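Local coordinates for aldehyde dehydrogenase family protein (PDB 5IUV), which acts as an NAD-binding indole-3-acetaldehyde dehydrogenase, probably oxidising the aldehyde to the auxin indole-3-acetic acid and thereby contributing to bacterial virulence, at residues 53-58 with 224-229; 106-111 with 195-200; 345-350 with 379-384; 129-134 with 178-183; 118-123 with 170-175. All blocks are in the same frame, centred on the assembly; numbering follows the deposited sequence.

Contact 1: 53-58 with 224-229; sequences SCDAAD and GHTVGK. With NAD (nicotinamide-adenine-dinucleotide), chain C.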
# COMPACT_ATOMS: atom_id res chain seq x y z
N SER A 53 13.66 -41.50 -12.53
CA SER A 53 12.24 -41.43 -12.85
C SER A 53 11.42 -41.61 -11.58
O SER A 53 11.06 -42.73 -11.22
CB SER A 53 11.86 -42.50 -13.90
OG SER A 53 10.51 -42.37 -14.29
N CYS A 54 11.12 -40.51 -10.90
CA CYS A 54 10.43 -40.57 -9.62
C CYS A 54 8.95 -40.90 -9.75
O CYS A 54 8.35 -40.71 -10.81
CB CYS A 54 10.60 -39.24 -8.87
SG CYS A 54 12.33 -38.88 -8.50
N ASP A 55 8.38 -41.41 -8.67
CA ASP A 55 6.98 -41.82 -8.64
C ASP A 55 6.38 -41.42 -7.29
O ASP A 55 6.99 -40.62 -6.55
CB ASP A 55 6.85 -43.33 -8.88
CG ASP A 55 5.52 -43.72 -9.55
OD1 ASP A 55 4.47 -43.13 -9.23
OD2 ASP A 55 5.55 -44.63 -10.41
N ALA A 56 5.23 -41.98 -6.95
CA ALA A 56 4.50 -41.59 -5.74
C ALA A 56 5.33 -41.73 -4.46
O ALA A 56 5.23 -40.89 -3.56
CB ALA A 56 3.22 -42.40 -5.62
N ALA A 57 6.14 -42.78 -4.38
CA ALA A 57 6.95 -43.01 -3.18
C ALA A 57 7.97 -41.89 -2.95
O ALA A 57 8.25 -41.50 -1.81
CB ALA A 57 7.66 -44.35 -3.27
N ASP A 58 8.53 -41.39 -4.05
CA ASP A 58 9.51 -40.32 -3.96
C ASP A 58 8.85 -38.99 -3.59
O ASP A 58 9.43 -38.20 -2.85
CB ASP A 58 10.27 -40.21 -5.28
CG ASP A 58 10.86 -41.53 -5.72
OD1 ASP A 58 11.82 -42.01 -5.06
OD2 ASP A 58 10.36 -42.12 -6.70
N GLY A 224 4.96 -36.39 -15.69
CA GLY A 224 3.82 -35.70 -15.12
C GLY A 224 2.78 -36.66 -14.56
O GLY A 224 2.26 -36.45 -13.46
N HIS A 225 2.50 -37.73 -15.30
CA HIS A 225 1.44 -38.65 -14.90
C HIS A 225 1.85 -39.58 -13.76
O HIS A 225 1.02 -40.34 -13.27
CB HIS A 225 0.97 -39.48 -16.09
CG HIS A 225 2.03 -40.39 -16.63
ND1 HIS A 225 2.96 -39.97 -17.56
CD2 HIS A 225 2.30 -41.69 -16.38
CE1 HIS A 225 3.76 -40.98 -17.85
NE2 HIS A 225 3.38 -42.03 -17.15
N THR A 226 3.11 -39.53 -13.35
CA THR A 226 3.54 -40.28 -12.17
C THR A 226 3.80 -39.34 -10.98
O THR A 226 2.93 -39.15 -10.13
CB THR A 226 4.80 -41.16 -12.44
OG1 THR A 226 5.82 -40.39 -13.09
CG2 THR A 226 4.45 -42.35 -13.34
N VAL A 227 4.99 -38.73 -10.92
CA VAL A 227 5.34 -37.95 -9.74
C VAL A 227 4.64 -36.58 -9.72
O VAL A 227 4.30 -36.07 -8.65
CB VAL A 227 6.88 -37.76 -9.62
CG1 VAL A 227 7.46 -37.01 -10.81
CG2 VAL A 227 7.24 -37.08 -8.30
N GLY A 228 4.39 -36.00 -10.89
CA GLY A 228 3.66 -34.74 -10.95
C GLY A 228 2.27 -34.89 -10.36
O GLY A 228 1.87 -34.12 -9.48
N LYS A 229 1.55 -35.89 -10.85
CA LYS A 229 0.23 -36.24 -10.34
C LYS A 229 0.25 -36.55 -8.85
O LYS A 229 -0.65 -36.12 -8.11
CB LYS A 229 -0.33 -37.45 -11.11
CG LYS A 229 -1.68 -37.95 -10.61
CD LYS A 229 -2.12 -39.17 -11.41
CE LYS A 229 -3.57 -39.53 -11.11
NZ LYS A 229 -4.07 -40.61 -12.01
PA NAD C . 2.29 -29.77 -19.90
O1A NAD C . 0.95 -29.28 -19.48
O2A NAD C . 2.25 -31.01 -20.78
O5B NAD C . 3.19 -30.05 -18.64
C5B NAD C . 3.77 -29.05 -17.78
C4B NAD C . 4.33 -29.77 -16.58
O4B NAD C . 3.28 -30.54 -15.96
C3B NAD C . 5.48 -30.75 -16.82
O3B NAD C . 6.41 -30.72 -15.74
C2B NAD C . 4.77 -32.11 -16.88
O2B NAD C . 5.63 -33.19 -16.54
C1B NAD C . 3.67 -31.89 -15.84
N9A NAD C . 2.48 -32.72 -15.96
C8A NAD C . 1.99 -33.34 -17.08
N7A NAD C . 0.95 -34.11 -16.86
C5A NAD C . 0.73 -33.97 -15.50
C6A NAD C . -0.27 -34.50 -14.64
N6A NAD C . -1.22 -35.35 -15.04
N1A NAD C . -0.24 -34.12 -13.34
C2A NAD C . 0.73 -33.30 -12.93
N3A NAD C . 1.73 -32.75 -13.64
C4A NAD C . 1.66 -33.13 -14.93
O3 NAD C . 3.04 -28.60 -20.72
PN NAD C . 4.45 -28.51 -21.48
O1N NAD C . 4.28 -29.23 -22.76
O2N NAD C . 5.52 -28.93 -20.55
O5D NAD C . 4.62 -26.93 -21.69
C5D NAD C . 3.98 -26.23 -22.78
C4D NAD C . 2.81 -25.47 -22.21
O4D NAD C . 3.27 -24.54 -21.20
C3D NAD C . 2.05 -24.60 -23.22
O3D NAD C . 0.65 -24.79 -23.06
C2D NAD C . 2.50 -23.19 -22.82
O2D NAD C . 1.58 -22.14 -23.11
C1D NAD C . 2.64 -23.31 -21.29
N1N NAD C . 3.55 -22.22 -20.75
C2N NAD C . 2.91 -21.24 -19.95
C3N NAD C . 3.67 -20.23 -19.36
C7N NAD C . 3.04 -19.12 -18.56
O7N NAD C . 1.80 -18.97 -18.57
N7N NAD C . 3.84 -18.27 -17.97
C4N NAD C . 5.04 -20.20 -19.59
C5N NAD C . 5.64 -21.16 -20.40
C6N NAD C . 4.88 -22.16 -20.97
O HOH W 1 8.60 -40.70 -13.44

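Contact 2: 106-111 with 195-200; sequences TLDMGK and KSPLTA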
# COMPACT_ATOMS: atom_id res chain seq x y z
N THR A 106 20.55 -25.53 -23.23
CA THR A 106 20.62 -25.67 -24.68
C THR A 106 20.65 -27.14 -25.11
O THR A 106 19.92 -27.54 -26.01
CB THR A 106 21.84 -24.93 -25.24
OG1 THR A 106 21.58 -23.52 -25.21
CG2 THR A 106 22.14 -25.36 -26.69
N LEU A 107 21.49 -27.94 -24.46
CA LEU A 107 21.57 -29.37 -24.78
C LEU A 107 20.27 -30.09 -24.44
O LEU A 107 19.84 -30.99 -25.17
CB LEU A 107 22.74 -30.02 -24.03
CG LEU A 107 24.13 -29.57 -24.47
CD1 LEU A 107 25.19 -30.14 -23.54
CD2 LEU A 107 24.39 -29.98 -25.92
N ASP A 108 19.63 -29.69 -23.35
CA ASP A 108 18.45 -30.39 -22.84
C ASP A 108 17.23 -30.18 -23.74
O ASP A 108 16.53 -31.14 -24.07
CB ASP A 108 18.14 -29.91 -21.42
CG ASP A 108 17.39 -30.94 -20.61
OD1 ASP A 108 16.95 -31.98 -21.16
OD2 ASP A 108 17.22 -30.67 -19.40
N MET A 109 16.96 -28.94 -24.13
CA MET A 109 15.72 -28.68 -24.86
C MET A 109 15.89 -27.86 -26.14
O MET A 109 14.90 -27.50 -26.78
CB MET A 109 14.70 -28.01 -23.92
CG MET A 109 15.24 -26.82 -23.12
SD MET A 109 15.46 -25.35 -24.14
CE MET A 109 13.79 -25.11 -24.77
N GLY A 110 17.13 -27.55 -26.50
CA GLY A 110 17.42 -27.10 -27.85
C GLY A 110 17.46 -25.62 -28.18
O GLY A 110 17.66 -25.27 -29.34
N LYS A 111 17.28 -24.74 -27.20
CA LYS A 111 17.29 -23.30 -27.52
C LYS A 111 18.72 -22.82 -27.78
O LYS A 111 19.67 -23.44 -27.30
CB LYS A 111 16.61 -22.49 -26.41
CG LYS A 111 17.44 -22.29 -25.16
CD LYS A 111 16.75 -21.31 -24.23
CE LYS A 111 15.36 -21.79 -23.86
NZ LYS A 111 14.54 -20.71 -23.27
N LYS A 195 10.97 -33.37 -20.16
CA LYS A 195 11.68 -32.97 -21.38
C LYS A 195 12.86 -32.04 -21.10
O LYS A 195 13.64 -31.74 -22.00
CB LYS A 195 10.73 -32.29 -22.36
CG LYS A 195 9.59 -33.18 -22.89
CD LYS A 195 8.48 -32.31 -23.48
CE LYS A 195 7.72 -32.97 -24.61
NZ LYS A 195 7.10 -34.26 -24.23
N SER A 196 12.99 -31.59 -19.86
CA SER A 196 14.07 -30.66 -19.52
C SER A 196 14.42 -30.69 -18.03
O SER A 196 14.28 -29.68 -17.34
CB SER A 196 13.68 -29.24 -19.92
OG SER A 196 12.53 -28.81 -19.21
N PRO A 197 14.90 -31.84 -17.53
CA PRO A 197 15.12 -31.98 -16.08
C PRO A 197 16.45 -31.40 -15.61
O PRO A 197 16.61 -31.19 -14.42
CB PRO A 197 15.12 -33.50 -15.88
CG PRO A 197 15.67 -34.02 -17.16
CD PRO A 197 15.18 -33.10 -18.25
N LEU A 198 17.38 -31.17 -16.52
CA LEU A 198 18.79 -31.05 -16.12
C LEU A 198 19.14 -29.83 -15.27
O LEU A 198 19.84 -29.98 -14.27
CB LEU A 198 19.68 -31.08 -17.37
CG LEU A 198 19.64 -32.40 -18.15
CD1 LEU A 198 20.68 -32.40 -19.26
CD2 LEU A 198 19.83 -33.61 -17.22
N THR A 199 18.68 -28.64 -15.64
CA THR A 199 19.08 -27.46 -14.86
C THR A 199 18.45 -27.44 -13.46
O THR A 199 19.10 -27.02 -12.50
CB THR A 199 18.75 -26.12 -15.59
OG1 THR A 199 17.39 -26.11 -16.03
CG2 THR A 199 19.68 -25.93 -16.78
N ALA A 200 17.21 -27.90 -13.34
CA ALA A 200 16.57 -28.05 -12.03
C ALA A 200 17.37 -28.98 -11.13
O ALA A 200 17.59 -28.68 -9.95
CB ALA A 200 15.15 -28.57 -12.19
O HOH W 2 17.30 -28.25 -18.37

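Contact 3: 345-350 with 379-384; sequences VDTQQM and GGTYVE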
# COMPACT_ATOMS: atom_id res chain seq x y z
N VAL A 345 11.81 -28.86 -29.15
CA VAL A 345 12.24 -29.65 -27.99
C VAL A 345 12.35 -31.16 -28.28
O VAL A 345 13.23 -31.82 -27.71
CB VAL A 345 11.30 -29.42 -26.79
CG1 VAL A 345 9.92 -30.05 -27.03
CG2 VAL A 345 11.94 -29.95 -25.50
N ASP A 346 11.49 -31.70 -29.14
CA ASP A 346 11.58 -33.10 -29.53
C ASP A 346 10.72 -33.43 -30.76
O ASP A 346 10.04 -32.56 -31.30
CB ASP A 346 11.18 -34.03 -28.36
CG ASP A 346 9.75 -33.79 -27.86
OD1 ASP A 346 8.93 -33.15 -28.56
OD2 ASP A 346 9.43 -34.28 -26.76
N THR A 347 10.76 -34.69 -31.17
CA THR A 347 10.04 -35.15 -32.35
C THR A 347 8.53 -35.00 -32.19
O THR A 347 7.82 -34.63 -33.13
CB THR A 347 10.37 -36.63 -32.67
OG1 THR A 347 11.78 -36.76 -32.92
CG2 THR A 347 9.60 -37.11 -33.88
N GLN A 348 8.04 -35.27 -30.98
CA GLN A 348 6.63 -35.14 -30.65
C GLN A 348 6.13 -33.72 -30.88
O GLN A 348 5.09 -33.50 -31.51
CB GLN A 348 6.39 -35.56 -29.20
CG GLN A 348 4.96 -35.42 -28.72
CD GLN A 348 4.52 -36.59 -27.87
OE1 GLN A 348 4.40 -37.71 -28.37
NE2 GLN A 348 4.28 -36.35 -26.59
N GLN A 349 6.88 -32.75 -30.37
CA GLN A 349 6.53 -31.34 -30.53
C GLN A 349 6.57 -30.94 -32.00
O GLN A 349 5.66 -30.27 -32.49
CB GLN A 349 7.47 -30.46 -29.72
CG GLN A 349 7.11 -28.98 -29.76
CD GLN A 349 5.73 -28.72 -29.20
OE1 GLN A 349 5.35 -29.28 -28.17
NE2 GLN A 349 4.97 -27.87 -29.87
N MET A 350 7.63 -31.35 -32.69
CA MET A 350 7.79 -31.01 -34.10
C MET A 350 6.65 -31.54 -34.95
O MET A 350 6.19 -30.87 -35.88
CB MET A 350 9.12 -31.55 -34.63
CG MET A 350 9.41 -31.12 -36.06
SD MET A 350 10.76 -32.06 -36.79
CE MET A 350 10.02 -33.69 -36.89
N GLY A 379 20.15 -34.88 -37.44
CA GLY A 379 19.63 -35.79 -36.44
C GLY A 379 18.79 -35.05 -35.41
O GLY A 379 18.36 -35.63 -34.41
N GLY A 380 18.56 -33.76 -35.65
CA GLY A 380 17.76 -32.95 -34.76
C GLY A 380 16.42 -32.55 -35.36
O GLY A 380 16.09 -32.94 -36.48
N THR A 381 15.65 -31.76 -34.61
CA THR A 381 14.31 -31.36 -35.02
C THR A 381 14.21 -29.84 -35.21
O THR A 381 14.23 -29.09 -34.23
CB THR A 381 13.25 -31.82 -34.00
OG1 THR A 381 13.70 -31.51 -32.67
CG2 THR A 381 13.04 -33.32 -34.10
N TYR A 382 14.10 -29.40 -36.46
CA TYR A 382 14.05 -27.98 -36.80
C TYR A 382 12.92 -27.66 -37.77
O TYR A 382 12.66 -28.41 -38.71
CB TYR A 382 15.38 -27.54 -37.42
CG TYR A 382 16.60 -27.82 -36.57
CD1 TYR A 382 17.26 -29.04 -36.65
CD2 TYR A 382 17.11 -26.85 -35.71
CE1 TYR A 382 18.38 -29.30 -35.88
CE2 TYR A 382 18.23 -27.10 -34.94
CZ TYR A 382 18.86 -28.32 -35.03
OH TYR A 382 19.98 -28.57 -34.26
N VAL A 383 12.25 -26.53 -37.54
CA VAL A 383 11.17 -26.07 -38.42
C VAL A 383 11.36 -24.59 -38.78
O VAL A 383 11.72 -23.78 -37.93
CB VAL A 383 9.78 -26.27 -37.78
CG1 VAL A 383 8.68 -25.66 -38.63
CG2 VAL A 383 9.50 -27.75 -37.55
N GLU A 384 11.13 -24.26 -40.05
CA GLU A 384 11.17 -22.86 -40.49
C GLU A 384 10.11 -22.02 -39.80
O GLU A 384 8.97 -22.47 -39.65
CB GLU A 384 10.95 -22.77 -42.00
CG GLU A 384 11.97 -23.49 -42.85
CD GLU A 384 11.54 -23.56 -44.30
OE1 GLU A 384 10.31 -23.66 -44.55
OE2 GLU A 384 12.41 -23.51 -45.19

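Contact 4: 129-134 with 178-183; sequences SWSGEA and LGPALS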
# COMPACT_ATOMS: atom_id res chain seq x y z
N SER A 129 17.06 -13.05 -7.06
CA SER A 129 17.62 -11.93 -6.30
C SER A 129 16.60 -10.82 -6.09
O SER A 129 16.57 -10.21 -5.03
CB SER A 129 18.87 -11.37 -6.99
OG SER A 129 18.62 -10.98 -8.32
N TRP A 130 15.78 -10.54 -7.09
CA TRP A 130 14.77 -9.48 -6.95
C TRP A 130 13.79 -9.88 -5.86
O TRP A 130 13.45 -9.08 -4.99
CB TRP A 130 14.05 -9.23 -8.28
CG TRP A 130 13.15 -8.00 -8.32
CD1 TRP A 130 13.48 -6.76 -8.80
CD2 TRP A 130 11.78 -7.92 -7.91
NE1 TRP A 130 12.40 -5.91 -8.70
CE2 TRP A 130 11.35 -6.60 -8.15
CE3 TRP A 130 10.88 -8.84 -7.35
CZ2 TRP A 130 10.05 -6.17 -7.86
CZ3 TRP A 130 9.60 -8.41 -7.05
CH2 TRP A 130 9.19 -7.09 -7.31
N SER A 131 13.34 -11.13 -5.90
CA SER A 131 12.44 -11.64 -4.88
C SER A 131 13.09 -11.56 -3.50
O SER A 131 12.45 -11.14 -2.53
CB SER A 131 12.03 -13.09 -5.17
OG SER A 131 11.26 -13.17 -6.36
N GLY A 132 14.35 -11.95 -3.42
CA GLY A 132 15.10 -11.87 -2.18
C GLY A 132 15.18 -10.44 -1.66
O GLY A 132 14.95 -10.20 -0.48
N GLU A 133 15.52 -9.51 -2.55
CA GLU A 133 15.62 -8.09 -2.22
C GLU A 133 14.32 -7.52 -1.65
O GLU A 133 14.33 -6.57 -0.87
CB GLU A 133 16.00 -7.27 -3.47
CG GLU A 133 17.42 -7.45 -3.97
CD GLU A 133 17.61 -6.92 -5.39
OE1 GLU A 133 16.63 -6.40 -5.98
OE2 GLU A 133 18.73 -7.01 -5.91
N ALA A 134 13.20 -8.10 -2.08
CA ALA A 134 11.88 -7.58 -1.72
C ALA A 134 11.42 -7.99 -0.32
O ALA A 134 10.54 -7.34 0.25
CB ALA A 134 10.84 -8.03 -2.75
N LEU A 178 10.45 -20.35 -7.60
CA LEU A 178 11.34 -20.49 -6.45
C LEU A 178 11.61 -19.16 -5.75
O LEU A 178 11.72 -19.10 -4.52
CB LEU A 178 12.68 -21.11 -6.85
CG LEU A 178 12.69 -22.56 -7.32
CD1 LEU A 178 14.13 -23.01 -7.57
CD2 LEU A 178 12.01 -23.45 -6.32
N GLY A 179 11.75 -18.10 -6.53
CA GLY A 179 12.00 -16.78 -5.98
C GLY A 179 11.06 -16.40 -4.84
O GLY A 179 11.48 -16.31 -3.69
N PRO A 180 9.78 -16.17 -5.17
CA PRO A 180 8.79 -15.82 -4.14
C PRO A 180 8.48 -16.96 -3.15
O PRO A 180 8.26 -16.68 -1.97
CB PRO A 180 7.55 -15.46 -4.97
CG PRO A 180 7.77 -16.11 -6.31
CD PRO A 180 9.24 -16.07 -6.53
N ALA A 181 8.48 -18.21 -3.61
CA ALA A 181 8.12 -19.32 -2.73
C ALA A 181 9.16 -19.53 -1.63
O ALA A 181 8.80 -19.71 -0.47
CB ALA A 181 7.94 -20.61 -3.54
N LEU A 182 10.44 -19.50 -1.98
CA LEU A 182 11.48 -19.65 -0.97
C LEU A 182 11.62 -18.38 -0.14
O LEU A 182 11.82 -18.45 1.08
CB LEU A 182 12.82 -20.00 -1.62
CG LEU A 182 12.91 -21.37 -2.29
CD1 LEU A 182 14.19 -21.49 -3.11
CD2 LEU A 182 12.82 -22.50 -1.24
N SER A 183 11.50 -17.22 -0.78
CA SER A 183 11.65 -15.94 -0.09
C SER A 183 10.64 -15.78 1.05
O SER A 183 10.97 -15.20 2.09
CB SER A 183 11.51 -14.76 -1.05
OG SER A 183 12.66 -14.65 -1.88

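Contact 5: 118-123 with 170-175; sequences GVDIPG and PLMMAC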
# COMPACT_ATOMS: atom_id res chain seq x y z
N GLY A 118 22.23 -15.40 -22.51
CA GLY A 118 21.83 -14.00 -22.47
C GLY A 118 20.45 -13.72 -21.88
O GLY A 118 20.21 -12.63 -21.37
N VAL A 119 19.54 -14.68 -21.96
CA VAL A 119 18.19 -14.44 -21.48
C VAL A 119 17.82 -15.33 -20.29
O VAL A 119 17.43 -14.82 -19.23
CB VAL A 119 17.15 -14.64 -22.61
CG1 VAL A 119 15.73 -14.47 -22.07
CG2 VAL A 119 17.41 -13.66 -23.74
N ASP A 120 17.97 -16.64 -20.45
CA ASP A 120 17.48 -17.59 -19.45
C ASP A 120 18.20 -17.55 -18.11
O ASP A 120 17.56 -17.37 -17.07
CB ASP A 120 17.55 -19.01 -20.01
CG ASP A 120 16.60 -19.22 -21.17
OD1 ASP A 120 16.83 -18.60 -22.23
OD2 ASP A 120 15.63 -20.00 -21.00
N ILE A 121 19.52 -17.73 -18.13
CA ILE A 121 20.26 -17.72 -16.87
C ILE A 121 20.14 -16.36 -16.16
O ILE A 121 19.77 -16.33 -14.99
CB ILE A 121 21.76 -18.09 -17.07
CG1 ILE A 121 21.93 -19.41 -17.84
CG2 ILE A 121 22.50 -18.10 -15.74
CD1 ILE A 121 21.05 -20.53 -17.41
N PRO A 122 20.44 -15.24 -16.84
CA PRO A 122 20.26 -13.95 -16.15
C PRO A 122 18.83 -13.70 -15.69
O PRO A 122 18.63 -13.04 -14.66
CB PRO A 122 20.66 -12.92 -17.22
CG PRO A 122 21.57 -13.65 -18.12
CD PRO A 122 21.02 -15.04 -18.19
N GLY A 123 17.85 -14.20 -16.45
CA GLY A 123 16.45 -14.03 -16.10
C GLY A 123 16.07 -14.82 -14.86
O GLY A 123 15.32 -14.34 -14.01
N PRO A 170 13.15 -23.74 -18.87
CA PRO A 170 13.24 -24.62 -17.70
C PRO A 170 13.75 -23.93 -16.44
O PRO A 170 13.07 -23.95 -15.40
CB PRO A 170 14.24 -25.70 -18.14
CG PRO A 170 14.18 -25.69 -19.63
CD PRO A 170 13.92 -24.25 -20.01
N LEU A 171 14.92 -23.30 -16.51
CA LEU A 171 15.47 -22.65 -15.33
C LEU A 171 14.70 -21.39 -14.97
O LEU A 171 14.40 -21.15 -13.79
CB LEU A 171 16.95 -22.33 -15.52
CG LEU A 171 17.61 -21.64 -14.32
CD1 LEU A 171 17.48 -22.50 -13.07
CD2 LEU A 171 19.06 -21.32 -14.59
N MET A 172 14.38 -20.57 -15.96
CA MET A 172 13.73 -19.30 -15.67
C MET A 172 12.35 -19.50 -15.04
O MET A 172 12.03 -18.82 -14.06
CB MET A 172 13.60 -18.44 -16.93
CG MET A 172 13.23 -17.00 -16.59
SD MET A 172 12.90 -15.93 -18.00
CE MET A 172 14.18 -16.44 -19.14
N MET A 173 11.54 -20.40 -15.59
CA MET A 173 10.22 -20.70 -15.01
C MET A 173 10.33 -21.29 -13.62
O MET A 173 9.52 -20.98 -12.75
CB MET A 173 9.42 -21.66 -15.89
CG MET A 173 8.94 -21.09 -17.22
SD MET A 173 7.87 -19.65 -17.04
CE MET A 173 9.00 -18.34 -17.48
N ALA A 174 11.33 -22.15 -13.40
CA ALA A 174 11.56 -22.67 -12.06
C ALA A 174 11.84 -21.52 -11.10
O ALA A 174 11.30 -21.48 -10.00
CB ALA A 174 12.73 -23.68 -12.05
N CYS A 175 12.66 -20.56 -11.54
CA CYS A 175 13.04 -19.43 -10.70
C CYS A 175 11.89 -18.45 -10.45
O CYS A 175 11.82 -17.82 -9.39
CB CYS A 175 14.23 -18.70 -11.32
SG CYS A 175 15.77 -19.63 -11.19
O HOH W 3 15.19 -21.06 -18.74

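Contact 1: 53-58 with 224-229
Asp55 and Thr226 meet with their side chains crossing at about a right angle, carboxylate against the carbon branch of the threonine. OD1 of Asp55 lies 3.8 Å from CB of Thr226, and OD2 comes 3.9 Å from its CG2. CG of Asp55 is anti to the backbone N (chi1 -151°), which brings the end of the side chain back toward helix 224-232 although it starts off away. OG1 of Thr226 lies 3.4 Å from Cys54 O, and a water bridges the two, donating to Cys54 O at 2.6 Å and lying 2.8 Å from Thr226 OG1. Ser53 OG also binds this water, and Thr226 OG1 is additionally bonded to Tyr223 O. Beside this polar patch, CB of Val227 sits 3.5 Å from Cys54 O.

Helix 224-232 belongs to the Rossmann-type nucleotide-binding domain, and its other face bears the adenine of NAD: CA of Gly224 is 3.4 Å from C4A of the cofactor. Asp55 occupies the N-cap position of helix 56-72, yet its OD1 receives the N-H of neighbouring Ala56 instead of making a capping bond. Asp58 OD2, using its anti lone pair, accepts from Asp55 N at 2.9 Å and so ties the start of that helix back to the turn touching Val227.

Contact 2: 106-111 with 195-200
Asp108 reaches Leu198 near the start of helix 198-210, where the tight part of the contact lies. Its OD2 accepts the N-H of Leu198 at 2.9 Å, with an angle of 161° at the hydrogen and the donor nearly in line with the CG-OD2 bond. A water donates to the same OD2 at 2.6 Å and accepts from Thr199 N, so one carboxylate oxygen serves two successive N-H groups, the second through the water. The negative group facing a helix start is probably favoured by the helix dipole. CG of Asp108 is anti to its backbone N (chi1 -154°), which directs the carboxylate at this turn; CG lies 3.5 Å from Ser196 CA.

The other side is looser. Met109 CB stands 4.3 Å from Lys195 O, and Met109 CG is equally distant from Ser196 CB. The partly exposed Lys195 turns its ammonium end away, toward a weak, long ion pair with Asp346.

Around the contact, Asp108, Pro197 and Leu198 pack on Cys39 of strand 36-40, Leu198 also meets Leu48 of strand 47-52, and Met109 and Ser196 rest on Pro170, which opens helix 170-183.

Contact 3: 345-350 with 379-384
Met350 meets Thr381 because its CG is anti to the backbone N (chi1 -175°) and its chain, extended as far as SD, bends only at chi3. In Thr381 a chi1 of 46° places OG1 between the backbone N and the carbonyl carbon and leaves CG2 anti to the carbonyl carbon, on the side of the methionine. The contact sets the first turn of helix 347-362 on the lead-in to strand 382-389, within the second, catalytic-domain sheet of the aldehyde dehydrogenase fold; that strand runs antiparallel to 366-369 and 373-374, which follow the helix in the chain.

The sulphur does most of the touching: SD of Met350 is 3.7 Å from CG2 of Thr381, and CB of the threonine is no farther off. No hydrogen bond passes between the segments, and the hydroxyl of Thr381 is satisfied beside them by Leu344 O, the residue just before Val345. This bond, together with backbone pairing of Thr381 and Leu344, fixes the strand lead-in against the helix start.

The helix itself is N-capped by Asp346, whose OD1 accepts from Gln349 N at 2.8 Å with an angle of 162°. Gln349, part of an NADH-binding site observed for this protein, directs its amide away from the 379-384 segment. Beyond the sulphur, Thr347 crosses Thr381 at about a right angle, its OG1 lying 3.8 Å from the same CG2. Farther along the strand, Val383 reaches the methionine with a single methyl, CG2, which lies 3.7 Å from CG of Met350.

Contact 4: 129-134 with 178-183
Ser131 presses its CB against the backbone of Gly179, 3.5 Å from the carbonyl carbon. Its OG lies over the N-CD bond of Pro180, 3.5 Å from CD. From the other helix, OG of Ser183 meets the peptide between Ser131 and Gly132, standing 3.5 Å from Ser131 C. These small groups are consistent with the close approach of the two helices, whose local axes come within 8.2 Å and cross at -32°. The bare CA of Gly179 faces Ser131, where the helices are close.

Intrahelical bonds position this first shell. With OG anti to its carbonyl carbon (chi1 -73°), Ser183 donates to Gly179 O at 2.7 Å, from above the carbonyl plane. The N-H of Ser183 reaches the same oxygen at 3.0 Å from the opposite face, so Gly179 O is held by two donors. Ser131 OG is bonded to Ala127 O, one turn back. Helix 178-183 is kinked at Pro180, whose N has no hydrogen to give to the turn before.

Farther out, helix 170-183 is the crossover between parallel strands 149-164 and 187-191 of the nucleotide-binding sheet, and Leu178, Ala181 and Leu182 pack on Val188. On the far side of helix 113-134, Glu133 forms salt bridges to Lys84 and Lys137 of a second subunit. With both serine hydroxyls bonded within their own helices and no hydrogen bond between the segments, the buried interface is held by close van der Waals packing.

Contact 5: 118-123 with 170-175
Asp120 and Met172 are joined through a water that donates to Asp120 OD2 at 2.5 Å and accepts from Met172 N at 2.9 Å. The same OD2 forms a salt bridge with Lys111, so it is gripped by two partners. Because Met172 stands in the first turn of helix 170-183, its N-H is not used up by a preceding turn, and a carboxylate near this helix start is probably stabilised by the helix dipole as well as by the lysine.

The side chain of Met172 then crosses to helix 113-134. With CG anti to the backbone N (chi1 -166°), the chain is extended before a bend at chi3 brings CE against the backbone. There the methyl lies 3.5 Å from CA of Asp120, and it also meets Val119 O at 3.6 Å. Val119 adds its CG1, which is 3.9 Å from the same methyl. Gly123 presents bare backbone, and CG of Met172 lies 4.0 Å from its C. On the other flank CD1 of Ile121 touches CD2 of Leu171 at 3.5 Å, the two side chains meeting at a slant.

The axes of the 118-123 and 170-175 segments approach to 8.1 Å and are inclined at 29°. Phe169, part of an indoleacetate site seen for this protein, packs on Asp120, and Met173 touches NAD, which is consistent with a position near both sites. Around the pair, Ile121 rests on Ala98, Leu101 and Ala102 of helix 98-109, while Leu171 meets Thr199 and Ile203 of helix 198-210 and Leu94 of helix 80-96.

In the fold
Contacts 4 and 5 both join helix 113-134 to helix 170-183, with centres about 14 Å apart, and so pair these helices at two levels. Contact 5 also touches contact 2, their centres about 11 Å apart, through the Lys111-Asp120 salt bridge; helices 98-109 and 113-134 are consecutive in the chain. Contact 2 in turn meets contact 3, where Met109 and Lys195 pack on Val345. Along the sequence, contact 1 encloses contact 2, which encloses contacts 4 and 5, whereas contact 3 follows later and packs helix 347-362 on the lead-in to strand 382-389 of the second sheet. Contact 1 touches none of the others, but its helix carries the adenine, so four contacts lie in or beside the nucleotide-binding part.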